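PDB 3ZXK: HIAXHD3 from Humicola insolens, which catalyses the exo-acting release of alpha-L-arabinofuranosyl side chains, probably from arabinoxylan, as a family GH43 glycoside hydrolase. Local coordinates for residues 8-18 / 270-278; 46-56 / 304-314. All coordinates share one frame; numbering follows the deposited sequence. Where two conformers were deposited one is given.

Contact 1 (8-18 / 270-278); sequences FTNPVLWEDHP and PGGRIPVVA. With AHR (alpha-L-arabinofuranose), chain C.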
loop_
_atom_site.group_PDB
_atom_site.type_symbol
_atom_site.label_atom_id
_atom_site.label_comp_id
_atom_site.label_asym_id
_atom_site.label_seq_id
_atom_site.Cartn_x
_atom_site.Cartn_y
_atom_site.Cartn_z
ATOM N N PHE A 8 13.987 -19.112 -0.569
ATOM C CA PHE A 8 13.612 -17.795 -1.067
ATOM C C PHE A 8 14.555 -16.735 -0.498
ATOM O O PHE A 8 15.236 -16.967 0.514
ATOM C CB PHE A 8 12.184 -17.426 -0.676
ATOM C CG PHE A 8 12.021 -17.103 0.781
ATOM C CD1 PHE A 8 11.829 -18.133 1.708
ATOM C CD2 PHE A 8 12.051 -15.772 1.238
ATOM C CE1 PHE A 8 11.688 -17.846 3.070
ATOM C CE2 PHE A 8 11.903 -15.487 2.592
ATOM C CZ PHE A 8 11.712 -16.517 3.512
ATOM N N THR A 9 14.580 -15.583 -1.157
ATOM C CA THR A 9 15.365 -14.435 -0.719
ATOM C C THR A 9 14.464 -13.286 -0.243
ATOM O O THR A 9 13.370 -13.061 -0.771
ATOM C CB THR A 9 16.331 -13.959 -1.823
ATOM O OG1 THR A 9 15.583 -13.544 -2.967
ATOM C CG2 THR A 9 17.283 -15.090 -2.217
ATOM N N ASN A 10 14.934 -12.581 0.773
ATOM C CA ASN A 10 14.274 -11.365 1.260
ATOM C C ASN A 10 14.789 -10.122 0.494
ATOM O O ASN A 10 15.954 -10.104 0.108
ATOM C CB ASN A 10 14.556 -11.201 2.750
ATOM C CG ASN A 10 13.626 -12.047 3.609
ATOM O OD1 ASN A 10 12.402 -11.981 3.463
ATOM N ND2 ASN A 10 14.202 -12.817 4.522
ATOM N N PRO A 11 13.935 -9.096 0.256
ATOM C CA PRO A 11 12.528 -9.034 0.632
ATOM C C PRO A 11 11.648 -9.915 -0.265
ATOM O O PRO A 11 12.017 -10.232 -1.413
ATOM C CB PRO A 11 12.193 -7.553 0.472
ATOM C CG PRO A 11 13.065 -7.124 -0.666
ATOM C CD PRO A 11 14.359 -7.873 -0.467
ATOM N N VAL A 12 10.493 -10.316 0.259
ATOM C CA VAL A 12 9.628 -11.180 -0.542
ATOM C C VAL A 12 8.835 -10.419 -1.607
ATOM O O VAL A 12 8.496 -10.982 -2.644
ATOM C CB VAL A 12 8.722 -12.079 0.325
ATOM C CG1 VAL A 12 9.582 -12.965 1.200
ATOM C CG2 VAL A 12 7.753 -11.252 1.179
ATOM N N LEU A 13 8.592 -9.131 -1.378
ATOM C CA LEU A 13 7.862 -8.302 -2.335
ATOM C C LEU A 13 8.466 -6.927 -2.203
ATOM O O LEU A 13 8.429 -6.344 -1.119
ATOM C CB LEU A 13 6.373 -8.261 -1.982
ATOM C CG LEU A 13 5.505 -7.346 -2.868
ATOM C CD1 LEU A 13 5.512 -7.738 -4.336
ATOM C CD2 LEU A 13 4.083 -7.274 -2.334
ATOM N N TRP A 14 9.049 -6.398 -3.275
ATOM C CA TRP A 14 9.709 -5.107 -3.180
ATOM C C TRP A 14 8.779 -4.009 -3.603
ATOM O O TRP A 14 9.054 -3.264 -4.561
ATOM C CB TRP A 14 10.957 -5.095 -4.036
ATOM C CG TRP A 14 11.988 -4.123 -3.516
ATOM C CD1 TRP A 14 11.805 -2.807 -3.134
ATOM C CD2 TRP A 14 13.408 -4.395 -3.324
ATOM N NE1 TRP A 14 12.989 -2.255 -2.737
ATOM C CE2 TRP A 14 13.997 -3.166 -2.817
ATOM C CE3 TRP A 14 14.224 -5.508 -3.531
ATOM C CZ2 TRP A 14 15.343 -3.078 -2.500
ATOM C CZ3 TRP A 14 15.581 -5.412 -3.205
ATOM C CH2 TRP A 14 16.126 -4.222 -2.715
ATOM N N GLU A 15 7.653 -3.915 -2.913
ATOM C CA GLU A 15 6.644 -2.884 -3.196
ATOM C C GLU A 15 6.079 -2.440 -1.851
ATOM O O GLU A 15 5.935 -3.252 -0.923
ATOM C CB GLU A 15 5.520 -3.421 -4.101
ATOM C CG GLU A 15 5.936 -3.696 -5.556
ATOM C CD GLU A 15 4.790 -4.145 -6.469
ATOM O OE1 GLU A 15 3.633 -3.813 -6.147
ATOM O OE2 GLU A 15 5.033 -4.843 -7.502
ATOM N N ASP A 16 5.745 -1.154 -1.747
ATOM C CA ASP A 16 5.303 -0.512 -0.511
ATOM C C ASP A 16 3.944 -1.055 -0.034
ATOM O O ASP A 16 2.913 -0.675 -0.571
ATOM C CB ASP A 16 5.220 0.989 -0.789
ATOM C CG ASP A 16 4.794 1.799 0.387
ATOM O OD1 ASP A 16 5.210 1.480 1.519
ATOM O OD2 ASP A 16 4.070 2.797 0.157
ATOM N N HIS A 17 3.952 -1.885 1.010
ATOM C CA HIS A 17 2.723 -2.535 1.577
ATOM C C HIS A 17 2.845 -2.522 3.085
ATOM O O HIS A 17 3.055 -3.557 3.725
ATOM C CB HIS A 17 2.465 -3.932 0.961
ATOM C CG HIS A 17 1.730 -3.888 -0.366
ATOM N ND1 HIS A 17 0.417 -3.555 -0.465
ATOM C CD2 HIS A 17 2.174 -4.098 -1.659
ATOM C CE1 HIS A 17 0.044 -3.579 -1.764
ATOM N NE2 HIS A 17 1.117 -3.915 -2.492
ATOM N N PRO A 18 2.740 -1.331 3.687
ATOM C CA PRO A 18 3.028 -1.173 5.115
ATOM C C PRO A 18 1.946 -1.669 6.050
ATOM O O PRO A 18 0.811 -1.935 5.617
ATOM C CB PRO A 18 3.099 0.348 5.284
ATOM C CG PRO A 18 2.149 0.857 4.255
ATOM C CD PRO A 18 2.407 -0.037 3.066
ATOM N N PRO A 270 13.813 5.313 -0.294
ATOM C CA PRO A 270 12.622 6.017 -0.793
ATOM C C PRO A 270 11.538 5.152 -1.443
ATOM O O PRO A 270 10.531 5.678 -1.894
ATOM C CB PRO A 270 13.209 7.002 -1.810
ATOM C CG PRO A 270 14.349 6.226 -2.391
ATOM C CD PRO A 270 14.976 5.554 -1.172
ATOM N N GLY A 271 11.726 3.841 -1.480
ATOM C CA GLY A 271 10.729 2.961 -2.059
ATOM C C GLY A 271 9.481 2.743 -1.218
ATOM O O GLY A 271 8.417 2.461 -1.763
ATOM N N GLY A 272 9.618 2.838 0.099
ATOM C CA GLY A 272 8.518 2.532 1.017
ATOM C C GLY A 272 8.834 1.377 1.946
ATOM O O GLY A 272 9.993 1.069 2.184
ATOM N N ARG A 273 7.794 0.773 2.494
ATOM C CA ARG A 273 7.932 -0.216 3.548
ATOM C C ARG A 273 7.552 -1.567 2.989
ATOM O O ARG A 273 6.426 -1.758 2.523
ATOM C CB ARG A 273 7.106 0.191 4.765
ATOM C CG ARG A 273 7.746 1.432 5.373
ATOM C CD ARG A 273 7.001 2.041 6.536
ATOM N NE ARG A 273 5.683 2.544 6.196
ATOM C CZ ARG A 273 4.779 2.911 7.105
ATOM N NH1 ARG A 273 5.072 2.827 8.419
ATOM N NH2 ARG A 273 3.582 3.362 6.706
ATOM N N ILE A 274 8.522 -2.480 3.004
ATOM C CA ILE A 274 8.445 -3.713 2.244
ATOM C C ILE A 274 8.607 -4.946 3.139
ATOM O O ILE A 274 9.342 -4.922 4.119
ATOM C CB ILE A 274 9.463 -3.696 1.058
ATOM C CG1 ILE A 274 10.914 -3.807 1.557
ATOM C CG2 ILE A 274 9.245 -2.441 0.193
ATOM C CD1 ILE A 274 11.937 -3.733 0.436
ATOM N N PRO A 275 7.926 -6.048 2.793
ATOM C CA PRO A 275 7.921 -7.187 3.704
ATOM C C PRO A 275 9.130 -8.117 3.603
ATOM O O PRO A 275 9.648 -8.366 2.504
ATOM C CB PRO A 275 6.658 -7.969 3.293
ATOM C CG PRO A 275 6.452 -7.623 1.850
ATOM C CD PRO A 275 6.928 -6.190 1.706
ATOM N N VAL A 276 9.540 -8.606 4.769
ATOM C CA VAL A 276 10.604 -9.624 4.903
ATOM C C VAL A 276 10.040 -10.750 5.780
ATOM O O VAL A 276 9.186 -10.514 6.634
ATOM C CB VAL A 276 11.906 -9.028 5.506
ATOM C CG1 VAL A 276 12.502 -8.004 4.541
ATOM C CG2 VAL A 276 11.628 -8.356 6.833
ATOM N N VAL A 277 10.532 -11.973 5.558
ATOM C CA VAL A 277 10.001 -13.185 6.211
ATOM C C VAL A 277 11.138 -13.964 6.876
ATOM O O VAL A 277 12.213 -14.123 6.294
ATOM C CB VAL A 277 9.267 -14.086 5.182
ATOM C CG1 VAL A 277 8.673 -15.316 5.865
ATOM C CG2 VAL A 277 8.129 -13.303 4.516
ATOM N N ALA A 278 10.910 -14.385 8.117
ATOM C CA ALA A 278 11.803 -15.347 8.811
ATOM C C ALA A 278 11.006 -16.490 9.471
ATOM O O ALA A 278 9.892 -16.292 9.912
ATOM C CB ALA A 278 12.651 -14.634 9.844
HETATM O O5 AHR C . 10.818 4.732 10.691
HETATM C C5 AHR C . 9.674 5.158 9.926
HETATM C C4 AHR C . 8.352 4.718 10.563
HETATM O O4 AHR C . 8.226 5.253 11.878
HETATM C C3 AHR C . 8.160 3.224 10.802
HETATM O O3 AHR C . 7.736 2.524 9.642
HETATM C C2 AHR C . 7.089 3.149 11.856
HETATM O O2 AHR C . 7.290 2.035 12.748
HETATM C C1 AHR C . 7.281 4.450 12.608
HETATM O O HOH W 1 4.621 3.009 3.651
HETATM O O HOH W 2 7.248 0.641 -3.611
#
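Asn10 uses both ends of its amide on the backbone of Val277: OD1 of Asn10 accepts from Val277 N at 2.8 Å, and ND2 of Asn10 donates to Val277 O at 3.0 Å. Both bonds run at about 165° at the hydrogen, and Val277 O lies close to the amide plane, so the pair fixes the amide's rotation. At the far end Asp16, its CG trans to the backbone N (chi1 -179°), takes up a backbone N-H with one carboxylate oxygen: OD1 of Asp16, met on its anti side, lies 2.9 Å from Arg273 N on a nearly straight bond. Separately, His17 N donates to Arg273 O. A beta carbon on Gly272 would run into Asp16 CG, and the backbone angles alone call for glycine. In between, Val12 N donates to Pro275 O, and Ile274 sets CD1 over the five-membered ring of Trp14, 3.7 Å from its centroid and 12° off the normal; Pro11 CG rests on the same face. This contact helps close the five-bladed beta-propeller of GH43 enzymes: 273-278 belongs to the third strand of the last four-stranded blade, and 8-18 runs alongside it in the opposite direction on its way to the first blade, which begins at strand 21-25. Pro18 CB lies over one face of the Arg273 guanidinium, 3.4 Å from NH2 of Arg273, and a water links Asp16 OD1 to Arg273 NE. With one face covered and NE held by the water, the guanidinium presents an edge to the sugar, NH1 of Arg273 donating to O3 of the arabinofuranose at 2.9 Å. Further out, Gly507 N binds Asp16 OD2, Phe265 and Asp267 touch the arginine, and His248 and Asp267 also hydrogen-bond the sugar.

Contact 2 (46-56 / 304-314); sequences KSYDLVHWTPV and IPVRGAKNATE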
loop_
_atom_site.group_PDB
_atom_site.type_symbol
_atom_site.label_atom_id
_atom_site.label_comp_id
_atom_site.label_asym_id
_atom_site.label_seq_id
_atom_site.Cartn_x
_atom_site.Cartn_y
_atom_site.Cartn_z
ATOM N N LYS A 46 -2.459 -12.073 -2.026
ATOM C CA LYS A 46 -2.608 -13.500 -1.866
ATOM C C LYS A 46 -1.287 -14.194 -2.213
ATOM O O LYS A 46 -0.568 -13.761 -3.135
ATOM C CB LYS A 46 -3.703 -13.949 -2.823
ATOM C CG LYS A 46 -3.739 -15.403 -3.167
ATOM C CD LYS A 46 -4.796 -15.700 -4.205
ATOM C CE LYS A 46 -4.952 -17.207 -4.295
ATOM N NZ LYS A 46 -6.043 -17.587 -5.224
ATOM N N SER A 47 -0.985 -15.257 -1.475
ATOM C CA SER A 47 0.176 -16.115 -1.727
ATOM C C SER A 47 -0.099 -17.556 -1.350
ATOM O O SER A 47 -0.892 -17.812 -0.480
ATOM C CB SER A 47 1.382 -15.651 -0.913
ATOM O OG SER A 47 2.510 -16.413 -1.275
ATOM N N TYR A 48 0.627 -18.475 -1.969
ATOM C CA TYR A 48 0.564 -19.879 -1.580
ATOM C C TYR A 48 1.779 -20.290 -0.752
ATOM O O TYR A 48 1.807 -21.389 -0.183
ATOM C CB TYR A 48 0.426 -20.782 -2.807
ATOM C CG TYR A 48 -0.863 -20.616 -3.555
ATOM C CD1 TYR A 48 -2.045 -21.174 -3.073
ATOM C CD2 TYR A 48 -0.912 -19.893 -4.768
ATOM C CE1 TYR A 48 -3.238 -21.033 -3.788
ATOM C CE2 TYR A 48 -2.102 -19.746 -5.478
ATOM C CZ TYR A 48 -3.255 -20.314 -4.973
ATOM O OH TYR A 48 -4.436 -20.181 -5.668
ATOM N N ASP A 49 2.771 -19.397 -0.660
ATOM C CA ASP A 49 4.042 -19.739 -0.026
ATOM C C ASP A 49 4.672 -18.658 0.851
ATOM O O ASP A 49 5.770 -18.873 1.320
ATOM C CB ASP A 49 5.056 -20.195 -1.101
ATOM C CG ASP A 49 5.328 -19.122 -2.164
ATOM O OD1 ASP A 49 4.833 -17.977 -2.023
ATOM O OD2 ASP A 49 6.012 -19.444 -3.164
ATOM N N LEU A 50 3.950 -17.558 1.105
ATOM C CA LEU A 50 4.460 -16.372 1.828
ATOM C C LEU A 50 5.528 -15.600 1.095
ATOM O O LEU A 50 6.024 -14.582 1.602
ATOM C CB LEU A 50 4.943 -16.702 3.254
ATOM C CG LEU A 50 3.915 -17.125 4.288
ATOM C CD1 LEU A 50 4.595 -17.580 5.567
ATOM C CD2 LEU A 50 2.974 -15.971 4.575
ATOM N N VAL A 51 5.832 -16.018 -0.129
ATOM C CA VAL A 51 6.948 -15.434 -0.874
ATOM C C VAL A 51 6.505 -14.721 -2.147
ATOM O O VAL A 51 6.929 -13.605 -2.394
ATOM C CB VAL A 51 7.986 -16.519 -1.185
ATOM C CG1 VAL A 51 9.069 -16.012 -2.120
ATOM C CG2 VAL A 51 8.580 -17.040 0.115
ATOM N N HIS A 52 5.661 -15.360 -2.952
ATOM C CA HIS A 52 5.191 -14.750 -4.189
ATOM C C HIS A 52 3.779 -14.273 -3.999
ATOM O O HIS A 52 2.857 -15.081 -3.814
ATOM C CB HIS A 52 5.273 -15.775 -5.309
ATOM C CG HIS A 52 6.664 -16.334 -5.511
ATOM N ND1 HIS A 52 7.057 -17.522 -5.006
ATOM C CD2 HIS A 52 7.767 -15.801 -6.165
ATOM C CE1 HIS A 52 8.344 -17.754 -5.347
ATOM N NE2 HIS A 52 8.780 -16.703 -6.055
ATOM N N TRP A 53 3.609 -12.956 -4.010
ATOM C CA TRP A 53 2.346 -12.304 -3.660
ATOM C C TRP A 53 1.741 -11.669 -4.882
ATOM O O TRP A 53 2.477 -11.107 -5.718
ATOM C CB TRP A 53 2.594 -11.235 -2.624
ATOM C CG TRP A 53 3.062 -11.782 -1.322
ATOM C CD1 TRP A 53 4.367 -11.962 -0.892
ATOM C CD2 TRP A 53 2.219 -12.260 -0.236
ATOM N NE1 TRP A 53 4.396 -12.468 0.380
ATOM C CE2 TRP A 53 3.125 -12.688 0.832
ATOM C CE3 TRP A 53 0.844 -12.351 -0.038
ATOM C CZ2 TRP A 53 2.649 -13.197 2.038
ATOM C CZ3 TRP A 53 0.379 -12.887 1.166
ATOM C CH2 TRP A 53 1.261 -13.285 2.184
ATOM N N THR A 54 0.409 -11.707 -4.967
ATOM C CA THR A 54 -0.373 -11.119 -6.059
ATOM C C THR A 54 -1.525 -10.348 -5.416
ATOM O O THR A 54 -2.185 -10.896 -4.519
ATOM C CB THR A 54 -0.990 -12.218 -6.939
ATOM O OG1 THR A 54 0.052 -13.013 -7.523
ATOM C CG2 THR A 54 -1.847 -11.612 -8.045
ATOM N N PRO A 55 -1.766 -9.091 -5.845
ATOM C CA PRO A 55 -2.904 -8.342 -5.267
ATOM C C PRO A 55 -4.229 -8.888 -5.803
ATOM O O PRO A 55 -4.329 -9.190 -7.009
ATOM C CB PRO A 55 -2.642 -6.892 -5.711
ATOM C CG PRO A 55 -1.811 -7.014 -6.930
ATOM C CD PRO A 55 -1.061 -8.317 -6.893
ATOM N N VAL A 56 -5.213 -9.096 -4.925
ATOM C CA VAL A 56 -6.470 -9.709 -5.373
ATOM C C VAL A 56 -7.722 -8.874 -5.167
ATOM O O VAL A 56 -8.698 -9.064 -5.891
ATOM C CB VAL A 56 -6.669 -11.141 -4.838
ATOM C CG1 VAL A 56 -5.585 -12.036 -5.430
ATOM C CG2 VAL A 56 -6.682 -11.163 -3.305
ATOM N N ILE A 304 11.858 -22.468 1.790
ATOM C CA ILE A 304 10.556 -22.025 1.335
ATOM C C ILE A 304 9.491 -22.469 2.366
ATOM O O ILE A 304 9.505 -23.586 2.834
ATOM C CB ILE A 304 10.269 -22.542 -0.111
ATOM C CG1 ILE A 304 9.110 -21.764 -0.744
ATOM C CG2 ILE A 304 10.094 -24.063 -0.131
ATOM C CD1 ILE A 304 9.488 -20.368 -1.167
ATOM N N PRO A 305 8.571 -21.575 2.755
ATOM C CA PRO A 305 7.634 -21.973 3.829
ATOM C C PRO A 305 6.650 -23.068 3.430
ATOM O O PRO A 305 6.167 -23.805 4.293
ATOM C CB PRO A 305 6.911 -20.656 4.164
ATOM C CG PRO A 305 7.925 -19.586 3.776
ATOM C CD PRO A 305 8.565 -20.122 2.518
ATOM N N VAL A 306 6.349 -23.157 2.141
ATOM C CA VAL A 306 5.477 -24.209 1.625
ATOM C C VAL A 306 6.153 -24.857 0.439
ATOM O O VAL A 306 6.569 -24.157 -0.476
ATOM C CB VAL A 306 4.077 -23.661 1.230
ATOM C CG1 VAL A 306 3.219 -24.725 0.544
ATOM C CG2 VAL A 306 3.371 -23.157 2.472
ATOM N N ARG A 307 6.236 -26.189 0.461
ATOM C CA ARG A 307 6.909 -26.972 -0.591
ATOM C C ARG A 307 5.896 -27.372 -1.640
ATOM O O ARG A 307 4.775 -27.740 -1.300
ATOM C CB ARG A 307 7.638 -28.208 -0.009
ATOM C CG ARG A 307 8.774 -27.808 0.946
ATOM C CD ARG A 307 9.131 -28.897 1.969
ATOM N NE ARG A 307 8.063 -29.126 2.931
ATOM C CZ ARG A 307 7.837 -28.391 4.012
ATOM N NH1 ARG A 307 8.593 -27.328 4.302
ATOM N NH2 ARG A 307 6.835 -28.722 4.810
ATOM N N GLY A 308 6.284 -27.292 -2.911
ATOM C CA GLY A 308 5.394 -27.660 -4.017
ATOM C C GLY A 308 4.128 -26.821 -4.044
ATOM O O GLY A 308 3.048 -27.323 -4.334
ATOM N N ALA A 309 4.264 -25.542 -3.710
ATOM C CA ALA A 309 3.120 -24.633 -3.670
ATOM C C ALA A 309 2.573 -24.329 -5.049
ATOM O O ALA A 309 3.317 -24.291 -6.026
ATOM C CB ALA A 309 3.492 -23.331 -2.979
ATOM N N LYS A 310 1.267 -24.091 -5.106
ATOM C CA LYS A 310 0.612 -23.606 -6.316
ATOM C C LYS A 310 1.270 -22.308 -6.807
ATOM O O LYS A 310 1.734 -21.486 -6.011
ATOM C CB LYS A 310 -0.878 -23.418 -6.033
ATOM C CG LYS A 310 -1.766 -23.228 -7.250
ATOM C CD LYS A 310 -3.142 -23.851 -7.019
ATOM C CE LYS A 310 -4.100 -23.532 -8.166
ATOM N NZ LYS A 310 -4.675 -22.154 -8.075
ATOM N N ASN A 311 1.358 -22.158 -8.124
ATOM C CA ASN A 311 1.991 -20.988 -8.720
ATOM C C ASN A 311 0.985 -20.117 -9.463
ATOM O O ASN A 311 1.333 -19.044 -9.950
ATOM C CB ASN A 311 3.119 -21.407 -9.677
ATOM C CG ASN A 311 4.235 -22.176 -8.979
ATOM O OD1 ASN A 311 4.501 -21.985 -7.783
ATOM N ND2 ASN A 311 4.905 -23.051 -9.734
ATOM N N ALA A 312 -0.259 -20.591 -9.539
ATOM C CA ALA A 312 -1.326 -19.923 -10.290
ATOM C C ALA A 312 -1.515 -18.480 -9.847
ATOM O O ALA A 312 -1.343 -18.154 -8.669
ATOM C CB ALA A 312 -2.633 -20.691 -10.158
ATOM N N THR A 313 -1.863 -17.620 -10.797
ATOM C CA THR A 313 -2.089 -16.217 -10.488
ATOM C C THR A 313 -3.377 -15.680 -11.105
ATOM O O THR A 313 -3.794 -16.112 -12.184
ATOM C CB THR A 313 -0.893 -15.352 -10.916
ATOM O OG1 THR A 313 0.316 -15.909 -10.383
ATOM C CG2 THR A 313 -1.055 -13.963 -10.379
ATOM N N GLU A 314 -4.000 -14.746 -10.391
ATOM C CA GLU A 314 -5.163 -14.015 -10.877
ATOM C C GLU A 314 -4.724 -12.675 -11.444
ATOM O O GLU A 314 -3.955 -11.949 -10.809
ATOM C CB GLU A 314 -6.127 -13.723 -9.723
ATOM C CG GLU A 314 -7.098 -14.835 -9.375
ATOM C CD GLU A 314 -7.451 -14.828 -7.899
ATOM O OE1 GLU A 314 -7.836 -13.762 -7.362
ATOM O OE2 GLU A 314 -7.329 -15.895 -7.273
HETATM O O HOH W 3 3.743 -19.523 -5.287
HETATM O O HOH W 4 -5.279 -9.976 -9.504
HETATM O O HOH W 5 -9.507 -11.026 -7.645
#
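The Lys310 chain runs along the Tyr48 ring, both heading in one direction, from ring face to hydroxyl. Lys310 CB stands over the ring centre, 3.6 Å from the centroid of Tyr48 and 8° off its normal, a CH-pi contact; farther along, NZ of Lys310 donates to Tyr48 OH at 3.1 Å. The ring edge faces Ala312 O. Lys46 stretches out beyond CG to meet Glu314 at about a right angle, and its NZ reaches Glu314 OE2 end-on at 3.0 Å in a salt bridge. The same NZ donates to Tyr48 OH, and Glu123 binds both Lys46 NZ and Tyr48 OH. Were Tyr48 an alanine, Lys310 would probably lose the ring it lies on, and both lysines and Glu123 the hydroxyl between them. Thr54 and Thr313 pack tightly, their CG2 atoms 3.4 Å apart. At the other end Val51 CG2 touches Ile304 CD1 at 3.7 Å, while the Pro305 ring packs on Asp49 O. Asp49 turns its carboxylate back on its own loop: OD1 accepts from Val51 N and His52 N, and OD2 takes His52 ND1 on its syn lone pair. The OD1 bond from Val51 N is an Asx turn, which with the ST turn of Ser47 shapes the hairpin loop between strands 41-47 and 54-58, the outer pair of a propeller blade, here overlaid by the linker leaving the propeller for the concanavalin-like domain.

How the contacts relate
Contact 1 is buried and holds a sugar-binding arginine, whereas contact 2, about 15 Å away between centres, is only partly buried, and some of its residues are exposed to solvent. Their chemistry follows: contact 1 relies on side-chain-to-backbone and backbone hydrogen bonds with apolar filling, while contact 2 joins its segments by lysine ends, a salt bridge and a CH-pi contact at one end and apolar packing at the other. Both attach outlying chain to propeller blades, the last in 8-18 / 270-278 and the first in 46-56 / 304-314. They meet directly: Phe8 CG lies 3.5 Å from Val51 CG2, and Val12 packs on Val51 and Trp53. Strand 7-9 also pairs with 301-303, just ahead of the linker.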